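Long-range contacts in putative lipoprotein (PDB 4FVS), which is of unknown function but, as a putative exported lipoprotein with a LolA/LolB-related fold, may bind lipids: residues 3-8 with 105-110; 44-49 with 67-72; 144-149 with 162-167; 189-194 with 209-214. All coordinates share one frame; numbering follows the deposited sequence.

Interaction 1 of 4, residues 3-8 with 105-110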
# COMPACT_ATOMS: atom_id res chain seq x y z
N ASP A 3 -3.75 20.94 11.33
CA ASP A 3 -4.14 19.55 11.63
C ASP A 3 -4.15 18.69 10.39
O ASP A 3 -4.74 19.07 9.36
CB ASP A 3 -5.53 19.48 12.31
CG ASP A 3 -5.66 20.24 13.62
OD1 ASP A 3 -4.97 19.88 14.59
OD2 ASP A 3 -6.51 21.17 13.68
N CYS A 4 -3.47 17.54 10.47
CA CYS A 4 -3.34 16.55 9.41
C CYS A 4 -3.01 15.19 10.04
O CYS A 4 -1.93 15.04 10.63
CB CYS A 4 -2.30 16.96 8.37
SG CYS A 4 -2.24 15.90 6.89
N THR A 5 -3.95 14.23 9.94
CA THR A 5 -3.79 12.85 10.41
C THR A 5 -2.86 12.13 9.43
O THR A 5 -3.11 12.15 8.21
CB THR A 5 -5.14 12.16 10.56
OG1 THR A 5 -6.02 12.99 11.31
CG2 THR A 5 -5.04 10.81 11.22
N PHE A 6 -1.77 11.54 9.95
CA PHE A 6 -0.75 10.87 9.18
C PHE A 6 -1.02 9.36 9.17
O PHE A 6 -0.87 8.70 10.20
CB PHE A 6 0.63 11.20 9.78
CG PHE A 6 1.76 11.23 8.80
CD1 PHE A 6 2.05 12.39 8.09
CD2 PHE A 6 2.58 10.12 8.61
CE1 PHE A 6 3.12 12.42 7.19
CE2 PHE A 6 3.64 10.15 7.71
CZ PHE A 6 3.90 11.30 7.01
N PHE A 7 -1.42 8.82 8.01
CA PHE A 7 -1.73 7.39 7.89
C PHE A 7 -0.47 6.60 7.49
O PHE A 7 -0.45 5.91 6.47
CB PHE A 7 -2.89 7.16 6.91
CG PHE A 7 -4.17 7.77 7.40
CD1 PHE A 7 -4.88 7.20 8.45
CD2 PHE A 7 -4.67 8.94 6.84
CE1 PHE A 7 -6.06 7.76 8.92
CE2 PHE A 7 -5.85 9.51 7.31
CZ PHE A 7 -6.54 8.91 8.34
N PHE A 8 0.57 6.68 8.33
CA PHE A 8 1.85 6.01 8.15
C PHE A 8 2.72 6.24 9.37
O PHE A 8 2.56 7.29 9.98
CB PHE A 8 2.53 6.57 6.89
CG PHE A 8 3.63 5.73 6.28
CD1 PHE A 8 3.34 4.56 5.58
CD2 PHE A 8 4.96 6.15 6.35
CE1 PHE A 8 4.36 3.80 5.02
CE2 PHE A 8 5.97 5.39 5.77
CZ PHE A 8 5.66 4.22 5.10
N TYR A 105 -4.98 9.66 0.88
CA TYR A 105 -5.68 8.75 1.76
C TYR A 105 -6.58 9.62 2.62
O TYR A 105 -6.10 10.33 3.51
CB TYR A 105 -4.71 7.85 2.55
CG TYR A 105 -4.17 6.70 1.72
CD1 TYR A 105 -3.11 6.90 0.84
CD2 TYR A 105 -4.74 5.44 1.79
CE1 TYR A 105 -2.63 5.86 0.04
CE2 TYR A 105 -4.28 4.39 0.99
CZ TYR A 105 -3.22 4.61 0.12
OH TYR A 105 -2.73 3.58 -0.65
N PRO A 106 -7.89 9.65 2.31
CA PRO A 106 -8.81 10.49 3.09
C PRO A 106 -8.91 10.04 4.56
O PRO A 106 -8.70 8.88 4.87
CB PRO A 106 -10.15 10.31 2.37
CG PRO A 106 -9.80 9.81 1.01
CD PRO A 106 -8.61 8.92 1.25
N ASN A 107 -9.16 11.00 5.46
CA ASN A 107 -9.31 10.83 6.90
C ASN A 107 -10.80 10.82 7.25
O ASN A 107 -11.44 11.88 7.24
CB ASN A 107 -8.56 11.94 7.64
CG ASN A 107 -8.72 11.97 9.15
OD1 ASN A 107 -9.09 10.97 9.80
ND2 ASN A 107 -8.38 13.11 9.74
N PRO A 108 -11.36 9.65 7.59
CA PRO A 108 -12.80 9.60 7.89
C PRO A 108 -13.16 10.07 9.29
O PRO A 108 -14.36 10.19 9.61
CB PRO A 108 -13.12 8.13 7.73
CG PRO A 108 -11.85 7.45 8.12
CD PRO A 108 -10.74 8.32 7.65
N TYR A 109 -12.14 10.33 10.12
CA TYR A 109 -12.34 10.75 11.51
C TYR A 109 -12.37 12.27 11.63
O TYR A 109 -12.82 12.79 12.65
CB TYR A 109 -11.25 10.18 12.42
CG TYR A 109 -11.08 8.68 12.25
CD1 TYR A 109 -11.99 7.79 12.81
CD2 TYR A 109 -10.02 8.15 11.51
CE1 TYR A 109 -11.84 6.42 12.67
CE2 TYR A 109 -9.87 6.77 11.34
CZ TYR A 109 -10.79 5.91 11.93
OH TYR A 109 -10.69 4.55 11.83
N ALA A 110 -11.93 12.97 10.58
CA ALA A 110 -11.88 14.43 10.47
C ALA A 110 -13.23 15.06 10.64
O ALA A 110 -14.27 14.45 10.36
CB ALA A 110 -11.32 14.83 9.11
O HOH W 1 -6.75 15.80 9.17

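Interaction 2 of 4, residues 44-49 with 67-72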
# COMPACT_ATOMS: atom_id res chain seq x y z
N GLY A 44 3.39 20.85 6.22
CA GLY A 44 3.08 19.56 6.82
C GLY A 44 4.31 18.70 7.03
O GLY A 44 5.43 19.17 6.81
N GLN A 45 4.12 17.45 7.44
CA GLN A 45 5.23 16.54 7.72
C GLN A 45 5.59 15.69 6.52
O GLN A 45 4.71 15.36 5.73
CB GLN A 45 4.83 15.62 8.88
CG GLN A 45 6.01 15.00 9.62
CD GLN A 45 5.55 14.19 10.80
OE1 GLN A 45 6.10 14.31 11.91
NE2 GLN A 45 4.54 13.35 10.60
N GLU A 46 6.86 15.29 6.39
CA GLU A 46 7.34 14.39 5.34
C GLU A 46 8.10 13.24 6.00
O GLU A 46 8.88 13.48 6.93
CB GLU A 46 8.21 15.14 4.31
CG GLU A 46 8.40 14.37 3.01
CD GLU A 46 8.77 15.17 1.77
OE1 GLU A 46 9.08 16.38 1.90
OE2 GLU A 46 8.75 14.58 0.67
N VAL A 47 7.83 12.00 5.59
CA VAL A 47 8.47 10.81 6.17
C VAL A 47 9.04 9.95 5.04
O VAL A 47 8.36 9.72 4.04
CB VAL A 47 7.49 10.00 7.07
CG1 VAL A 47 8.03 8.61 7.41
CG2 VAL A 47 7.16 10.75 8.35
N GLU A 48 10.28 9.47 5.22
CA GLU A 48 10.93 8.58 4.27
C GLU A 48 11.25 7.26 5.00
O GLU A 48 11.96 7.26 6.01
CB GLU A 48 12.18 9.22 3.63
CG GLU A 48 12.71 8.39 2.47
CD GLU A 48 13.81 8.91 1.58
OE1 GLU A 48 13.44 9.68 0.68
OE2 GLU A 48 14.90 8.29 1.54
N ALA A 49 10.72 6.14 4.50
CA ALA A 49 10.95 4.83 5.08
C ALA A 49 11.60 3.87 4.09
O ALA A 49 11.34 3.96 2.89
CB ALA A 49 9.64 4.25 5.56
N LYS A 67 8.02 7.27 0.32
CA LYS A 67 7.79 8.59 0.92
C LYS A 67 6.30 8.78 1.24
O LYS A 67 5.44 8.28 0.54
CB LYS A 67 8.30 9.73 0.02
CG LYS A 67 9.74 10.13 0.28
CD LYS A 67 10.03 11.54 -0.22
CE LYS A 67 11.35 12.09 0.28
NZ LYS A 67 11.52 13.53 -0.04
N ALA A 68 6.04 9.44 2.36
CA ALA A 68 4.70 9.78 2.84
C ALA A 68 4.72 11.21 3.32
O ALA A 68 5.71 11.62 3.93
CB ALA A 68 4.27 8.85 3.97
N TYR A 69 3.66 11.98 3.03
CA TYR A 69 3.65 13.37 3.49
C TYR A 69 2.25 13.94 3.67
O TYR A 69 1.28 13.44 3.13
CB TYR A 69 4.45 14.28 2.52
CG TYR A 69 3.95 14.24 1.09
CD1 TYR A 69 2.92 15.08 0.67
CD2 TYR A 69 4.54 13.40 0.15
CE1 TYR A 69 2.46 15.05 -0.64
CE2 TYR A 69 4.09 13.36 -1.16
CZ TYR A 69 3.03 14.18 -1.55
OH TYR A 69 2.56 14.16 -2.85
N CYS A 70 2.20 15.01 4.48
CA CYS A 70 1.07 15.90 4.73
C CYS A 70 1.34 17.22 4.04
O CYS A 70 2.42 17.79 4.20
CB CYS A 70 0.82 16.11 6.22
SG CYS A 70 -0.40 14.98 6.94
N GLN A 71 0.38 17.71 3.26
CA GLN A 71 0.47 19.00 2.60
C GLN A 71 -0.84 19.64 2.73
O GLN A 71 -1.82 19.15 2.18
CB GLN A 71 0.89 18.91 1.11
CG GLN A 71 2.38 18.65 0.85
CD GLN A 71 3.07 19.83 0.23
OE1 GLN A 71 2.99 20.96 0.72
NE2 GLN A 71 3.82 19.57 -0.84
N ASN A 72 -0.88 20.66 3.56
CA ASN A 72 -2.02 21.54 3.80
C ASN A 72 -3.29 20.75 4.14
O ASN A 72 -4.35 20.93 3.52
CB ASN A 72 -2.25 22.47 2.60
CG ASN A 72 -1.06 23.33 2.28
OD1 ASN A 72 -0.32 23.80 3.16
ND2 ASN A 72 -0.84 23.56 1.00

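Interaction 3 of 4, residues 144-149 with 162-167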
# COMPACT_ATOMS: atom_id res chain seq x y z
N ARG A 144 -11.60 4.28 -6.68
CA ARG A 144 -11.36 4.15 -5.24
C ARG A 144 -12.56 4.66 -4.49
O ARG A 144 -13.05 5.74 -4.82
CB ARG A 144 -10.08 4.90 -4.81
CG ARG A 144 -8.80 4.42 -5.50
CD ARG A 144 -7.61 5.29 -5.15
NE ARG A 144 -7.17 5.21 -3.75
CZ ARG A 144 -6.68 6.23 -3.06
NH1 ARG A 144 -6.57 7.43 -3.63
NH2 ARG A 144 -6.31 6.08 -1.80
N GLU A 145 -13.07 3.91 -3.51
CA GLU A 145 -14.22 4.36 -2.74
C GLU A 145 -14.07 4.00 -1.26
O GLU A 145 -13.47 3.01 -0.93
CB GLU A 145 -15.56 3.81 -3.28
CG GLU A 145 -15.70 2.30 -3.29
CD GLU A 145 -17.10 1.81 -3.61
OE1 GLU A 145 -18.05 2.18 -2.88
OE2 GLU A 145 -17.22 0.98 -4.54
N PHE A 146 -14.62 4.84 -0.39
CA PHE A 146 -14.65 4.65 1.05
C PHE A 146 -15.82 3.73 1.39
O PHE A 146 -16.97 4.01 0.99
CB PHE A 146 -14.80 6.01 1.76
CG PHE A 146 -14.97 5.91 3.25
CD1 PHE A 146 -13.90 5.59 4.08
CD2 PHE A 146 -16.23 6.06 3.83
CE1 PHE A 146 -14.06 5.47 5.46
CE2 PHE A 146 -16.40 5.92 5.21
CZ PHE A 146 -15.31 5.65 6.02
N ILE A 147 -15.54 2.65 2.16
CA ILE A 147 -16.56 1.67 2.54
C ILE A 147 -17.14 2.03 3.92
O ILE A 147 -18.32 2.38 4.02
CB ILE A 147 -15.97 0.23 2.49
CG1 ILE A 147 -15.33 -0.09 1.12
CG2 ILE A 147 -17.03 -0.81 2.88
CD1 ILE A 147 -16.27 0.21 -0.17
N LYS A 148 -16.30 1.97 4.95
CA LYS A 148 -16.65 2.22 6.34
C LYS A 148 -15.38 2.31 7.17
O LYS A 148 -14.28 2.05 6.66
CB LYS A 148 -17.55 1.04 6.85
CG LYS A 148 -16.80 -0.32 7.00
CD LYS A 148 -17.69 -1.57 7.06
CE LYS A 148 -16.89 -2.83 6.81
NZ LYS A 148 -17.68 -4.07 7.07
N THR A 149 -15.53 2.58 8.48
CA THR A 149 -14.47 2.55 9.48
C THR A 149 -14.73 1.40 10.39
O THR A 149 -15.86 1.26 10.87
CB THR A 149 -14.36 3.86 10.28
OG1 THR A 149 -15.59 4.16 10.96
CG2 THR A 149 -13.86 5.00 9.44
N ALA A 162 -9.88 2.73 8.47
CA ALA A 162 -10.68 3.15 7.36
C ALA A 162 -10.55 2.07 6.32
O ALA A 162 -9.43 1.61 6.07
CB ALA A 162 -10.19 4.48 6.84
N LYS A 163 -11.67 1.57 5.81
CA LYS A 163 -11.70 0.53 4.80
C LYS A 163 -12.11 1.17 3.51
O LYS A 163 -13.16 1.82 3.42
CB LYS A 163 -12.64 -0.64 5.19
CG LYS A 163 -12.55 -1.86 4.26
CD LYS A 163 -13.80 -2.69 4.33
CE LYS A 163 -13.65 -3.91 3.49
NZ LYS A 163 -14.62 -4.98 3.87
N VAL A 164 -11.23 1.03 2.54
CA VAL A 164 -11.31 1.62 1.20
C VAL A 164 -11.15 0.53 0.14
O VAL A 164 -10.29 -0.35 0.29
CB VAL A 164 -10.23 2.73 1.05
CG1 VAL A 164 -9.99 3.10 -0.41
CG2 VAL A 164 -10.60 3.98 1.85
N LYS A 165 -12.00 0.56 -0.89
CA LYS A 165 -11.99 -0.36 -2.03
C LYS A 165 -11.37 0.34 -3.23
O LYS A 165 -11.51 1.56 -3.35
CB LYS A 165 -13.43 -0.85 -2.35
CG LYS A 165 -13.54 -1.81 -3.54
CD LYS A 165 -14.99 -2.21 -3.81
CE LYS A 165 -15.19 -2.90 -5.14
NZ LYS A 165 -16.57 -3.42 -5.28
N TYR A 166 -10.71 -0.41 -4.11
CA TYR A 166 -10.13 0.11 -5.37
C TYR A 166 -10.31 -0.96 -6.45
O TYR A 166 -10.38 -2.14 -6.11
CB TYR A 166 -8.64 0.50 -5.21
CG TYR A 166 -7.73 -0.69 -4.93
CD1 TYR A 166 -7.25 -1.49 -5.98
CD2 TYR A 166 -7.41 -1.06 -3.63
CE1 TYR A 166 -6.53 -2.66 -5.73
CE2 TYR A 166 -6.65 -2.21 -3.37
CZ TYR A 166 -6.22 -3.02 -4.42
OH TYR A 166 -5.52 -4.17 -4.18
N ASN A 167 -10.38 -0.57 -7.71
CA ASN A 167 -10.39 -1.48 -8.85
C ASN A 167 -8.99 -1.48 -9.45
O ASN A 167 -8.31 -0.45 -9.42
CB ASN A 167 -11.43 -1.12 -9.90
CG ASN A 167 -12.86 -1.39 -9.53
OD1 ASN A 167 -13.20 -2.27 -8.76
ND2 ASN A 167 -13.74 -0.69 -10.18

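Interaction 4 of 4, residues 189-194 with 209-214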
# COMPACT_ATOMS: atom_id res chain seq x y z
N PRO A 189 -4.36 5.56 11.66
CA PRO A 189 -3.43 6.67 11.91
C PRO A 189 -2.13 6.23 12.57
O PRO A 189 -2.14 5.37 13.45
CB PRO A 189 -4.22 7.57 12.86
CG PRO A 189 -5.63 7.25 12.60
CD PRO A 189 -5.65 5.79 12.36
N ASN A 190 -1.00 6.81 12.09
CA ASN A 190 0.39 6.63 12.54
C ASN A 190 0.85 5.17 12.41
O ASN A 190 1.84 4.78 13.03
CB ASN A 190 0.55 7.12 13.99
CG ASN A 190 0.05 8.52 14.20
OD1 ASN A 190 0.39 9.45 13.46
ND2 ASN A 190 -0.79 8.70 15.21
N VAL A 191 0.15 4.38 11.58
CA VAL A 191 0.43 2.97 11.32
C VAL A 191 0.46 2.70 9.80
O VAL A 191 1.36 2.00 9.31
CB VAL A 191 -0.60 2.05 12.03
CG1 VAL A 191 -0.49 0.61 11.57
CG2 VAL A 191 -0.46 2.14 13.55
N GLY A 192 -0.52 3.27 9.09
CA GLY A 192 -0.69 3.04 7.67
C GLY A 192 -1.49 1.78 7.48
O GLY A 192 -2.45 1.56 8.21
N LEU A 193 -1.09 0.92 6.52
CA LEU A 193 -1.77 -0.34 6.22
C LEU A 193 -1.69 -1.33 7.39
O LEU A 193 -0.59 -1.65 7.82
CB LEU A 193 -1.21 -1.01 4.94
CG LEU A 193 -1.41 -0.27 3.64
CD1 LEU A 193 -0.71 -0.95 2.51
CD2 LEU A 193 -2.89 -0.09 3.32
N VAL A 194 -2.86 -1.82 7.84
CA VAL A 194 -3.07 -2.81 8.91
C VAL A 194 -3.44 -4.17 8.26
O VAL A 194 -2.89 -5.23 8.63
CB VAL A 194 -4.15 -2.32 9.92
CG1 VAL A 194 -4.50 -3.39 10.95
CG2 VAL A 194 -3.71 -1.04 10.61
N THR A 209 -2.84 -9.35 3.23
CA THR A 209 -1.65 -8.99 4.02
C THR A 209 -2.13 -8.52 5.40
O THR A 209 -3.24 -8.00 5.53
CB THR A 209 -0.73 -7.95 3.33
OG1 THR A 209 -1.20 -6.63 3.58
CG2 THR A 209 -0.50 -8.21 1.85
N VAL A 210 -1.30 -8.76 6.42
CA VAL A 210 -1.59 -8.35 7.79
C VAL A 210 -0.34 -7.76 8.40
O VAL A 210 0.76 -8.24 8.11
CB VAL A 210 -2.18 -9.46 8.71
CG1 VAL A 210 -3.62 -9.75 8.41
CG2 VAL A 210 -1.38 -10.74 8.64
N LEU A 211 -0.54 -6.73 9.27
CA LEU A 211 0.50 -6.11 10.07
C LEU A 211 0.75 -7.03 11.25
O LEU A 211 -0.17 -7.28 12.05
CB LEU A 211 0.08 -4.71 10.49
CG LEU A 211 1.04 -3.96 11.41
CD1 LEU A 211 2.31 -3.50 10.68
CD2 LEU A 211 0.34 -2.80 12.07
N GLU A 212 1.95 -7.60 11.34
CA GLU A 212 2.26 -8.58 12.39
C GLU A 212 3.10 -7.98 13.54
O GLU A 212 2.97 -8.43 14.67
CB GLU A 212 3.01 -9.76 11.78
CG GLU A 212 2.28 -10.42 10.61
CD GLU A 212 1.71 -11.80 10.85
OE1 GLU A 212 2.12 -12.48 11.82
OE2 GLU A 212 0.89 -12.23 10.01
N GLU A 213 3.97 -7.02 13.26
CA GLU A 213 4.85 -6.39 14.25
C GLU A 213 4.92 -4.90 14.03
O GLU A 213 4.89 -4.45 12.89
CB GLU A 213 6.26 -6.97 14.15
CG GLU A 213 6.44 -8.40 14.62
CD GLU A 213 7.13 -8.49 15.95
OE1 GLU A 213 8.31 -8.05 16.05
OE2 GLU A 213 6.50 -8.99 16.90
N LEU A 214 5.06 -4.15 15.14
CA LEU A 214 5.23 -2.69 15.11
C LEU A 214 5.87 -2.25 16.44
O LEU A 214 5.24 -2.37 17.49
CB LEU A 214 3.91 -1.96 14.82
CG LEU A 214 3.92 -0.42 14.87
CD1 LEU A 214 4.73 0.19 13.74
CD2 LEU A 214 2.52 0.10 14.81

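Interaction 1 of 4, residues 3-8 with 105-110
The phenyl ring of Phe7 presents its rim to Asn107: the CB and OD1 atoms of Asn107 lie near the ring plane at the edge, with Asn107 OD1 3.6 Å from Phe7 CZ, and amide and ring are turned 67° from each other. The ring of Tyr109 has Pro108 over one face, with Pro108 CG offset toward the rim. Phe7 is the centre of an inverse gamma turn, and its CG stands anti to its carbonyl carbon, which sends the ring across the Asn107 side chain at about a right angle. Asn107 OD1 accepts from Tyr109 N at 3.1 Å, closing an Asx turn; the donor sits above the carbonyl plane. At the other end of the amide, Asn107 ND2 lies close to Thr5 OG1, but the angle is too poor for a hydrogen bond. Asn107 ND2 instead donates to a water at 3.2 Å, which also accepts weakly from Thr5 N. An alanine here would lose the OD1 bond closing the Asx turn and the ND2 link to the water, and would probably leave this loop less firmly shaped. Tyr187 meets Phe7 edge-to-face and its hydroxyl is hydrogen-bonded to Pro106 O. The two loops are thus joined by packing of the Phe7 ring on the Asn107 side chain and Pro108, and by a single water held weakly on one side, so the amide probably serves chiefly to shape its own turn.

Interaction 2 of 4, residues 44-49 with 67-72
Strands 44-49 and 67-71 run antiparallel at 179°, their axes 4.5 Å apart at closest approach, and are stitched by three nearly straight backbone bonds: Val47 N to Ala68 O (2.7 Å), Ala68 N to Val47 O (2.9 Å) and Cys70 N to Gln45 O (2.8 Å). Glu46 opposite Tyr69 and Glu48 opposite Lys67 are non-hydrogen-bonded pairs, and all four side chains rise from one face of the sheet. There Lys67, extended beyond CG, leans obliquely across to Glu46, where Lys67 NZ and Glu46 OE2 make a salt bridge of 3.0 Å; the ammonium approaches from above the carboxylate plane. Glu48, its CG anti to the backbone N, touches the lysine lower down its chain, Glu48 OE1 lying 3.2 Å from Lys67 CE. This second carboxylate is near Lys67 NZ but not bonded to it, and its charge would probably add only modestly to the salt bridge with Glu46. The pair is a beta hairpin, strand 44-54 leading into strand 60-71, in an antiparallel all-beta architecture consistent with the LolA/LolB clan to which the family belongs. Tyr69 lies alongside Glu46, Tyr69 CB 4.0 Å from Glu46 CG, while its CG takes the crowded position between backbone N and carbonyl carbon (chi1 57°) and its ring runs on to Phe102 and Phe76. Val47 and Ala68, the hydrogen-bonded pair, emerge on the reverse face, where Val47 meets Val35 and Val38 and Ala68 meets Phe75 and Leu77. At the start of the strand, Gly44 brings its CA 3.2 Å from Cys70 O in a CA-H...O contact.

Interaction 3 of 4, residues 144-149 with 162-167
Lys163 O is gripped by two amides of strand 144-149: Ile147 N donates at 2.8 Å, in the carbonyl plane, and Lys148 N adds a weak bond at 3.5 Å. Two consecutive residues thus face one, a classic beta bulge, completed where Lys163 N bonds Lys148 O nearly along the C=O axis; Thr149 and Ala162 then face each other as a non-hydrogen-bonded pair. On the other side of the bulge, Glu145 N donates to Lys165 O at 2.8 Å and Lys165 N to Glu145 O at 2.9 Å. The two strands belong to the hairpin of 132-154 and 157-171 and cross at 149°. Ile147, with CG1 anti to its carbonyl carbon (chi1 -54°), turns toward strand 162-167: Ile147 CD1 rests 3.7 Å from Lys165 CB, and Ile147 CG2 touches Lys163 CD. An alanine here would take away both of these branches and would probably leave the aliphatic parts of the two lysines less well packed. Lys163 and Lys148 run side by side, Lys148 NZ 4.5 Å from Lys163 NZ, so their charges are likely to repel mildly; Lys163 also makes a cation-pi contact with Tyr184. On the face opposite the lysines, Ala162 CB and Val164 CG2 lie at the edge of the Phe146 ring, Val164 CG2 being 4.3 Å from Phe146 CD1. Over the centre of one face of that ring sits Lys148 N, while Phe113 meets it edge-to-face.

Interaction 4 of 4, residues 189-194 with 209-214
One backbone hydrogen bond ties the two segments: Leu211 N donates to Val194 O at 2.9 Å, in the carbonyl plane and somewhat bent (148° at the hydrogen). The same carbonyl receives a CA-H...O contact from the preceding residue, Val210 CA lying 3.5 Å from Val194 O, so two groups of strand 209-214 converge on it. Val194 stands where the chain turns a corner, and it takes part through its backbone, since its CB is directed away from strand 209-214. The remaining contacts are apolar and centre on Val191. Its two methyls divide the work: Val191 CG1, anti to the backbone N, meets Leu211 CD2 at 3.5 Å, while Val191 CG2 meets Leu214 CD2 at 3.8 Å, both approaches being oblique. The leucines adopt much the same shape, CG anti to the backbone N (chi1 176° in Leu211 and 175° in Leu214), and each uses its CD2 branch. Three residues apart on a regular strand they would emerge on opposite faces; here Glu212 and Glu213 both face Val17 in a classic beta bulge, and this extra residue probably explains why both leucines are directed toward segment 189-194. The polar group of Thr209 is engaged elsewhere, with Thr196 and Arg18. The contact links the loop before strand 192-200, and that strand's first residues, to the end of its hairpin partner 205-214. Trp16 of strand 15-22, the other neighbour of 205-214, packs against both leucines, whereas Phe159 of strand 157-171 covers Val191, Val194 and Leu211, and Ile152 and Thr154 of strand 132-154 lie against Val194.

Interaction 1 touches each of the other three. Its N-terminal segment is fastened to interaction 2 by the Cys4-Cys70 disulfide, and Phe6 CZ packs 3.6 Å from Val47 CG2. Its second loop reaches interaction 3, where Pro108 CG lies 3.4 Å from Thr149 CG2 and Tyr105 makes a cation-pi contact with Arg144. Toward interaction 4, Phe6 O and Asn190 N form a probable hydrogen bond of 2.7 Å. Interactions 2, 3 and 4 do not touch one another: nearest atoms are about 11 Å apart between 2 and 3, 6 Å between 2 and 4, and 7 Å between 3 and 4. The two loops of interaction 1 therefore bridge separate beta hairpins.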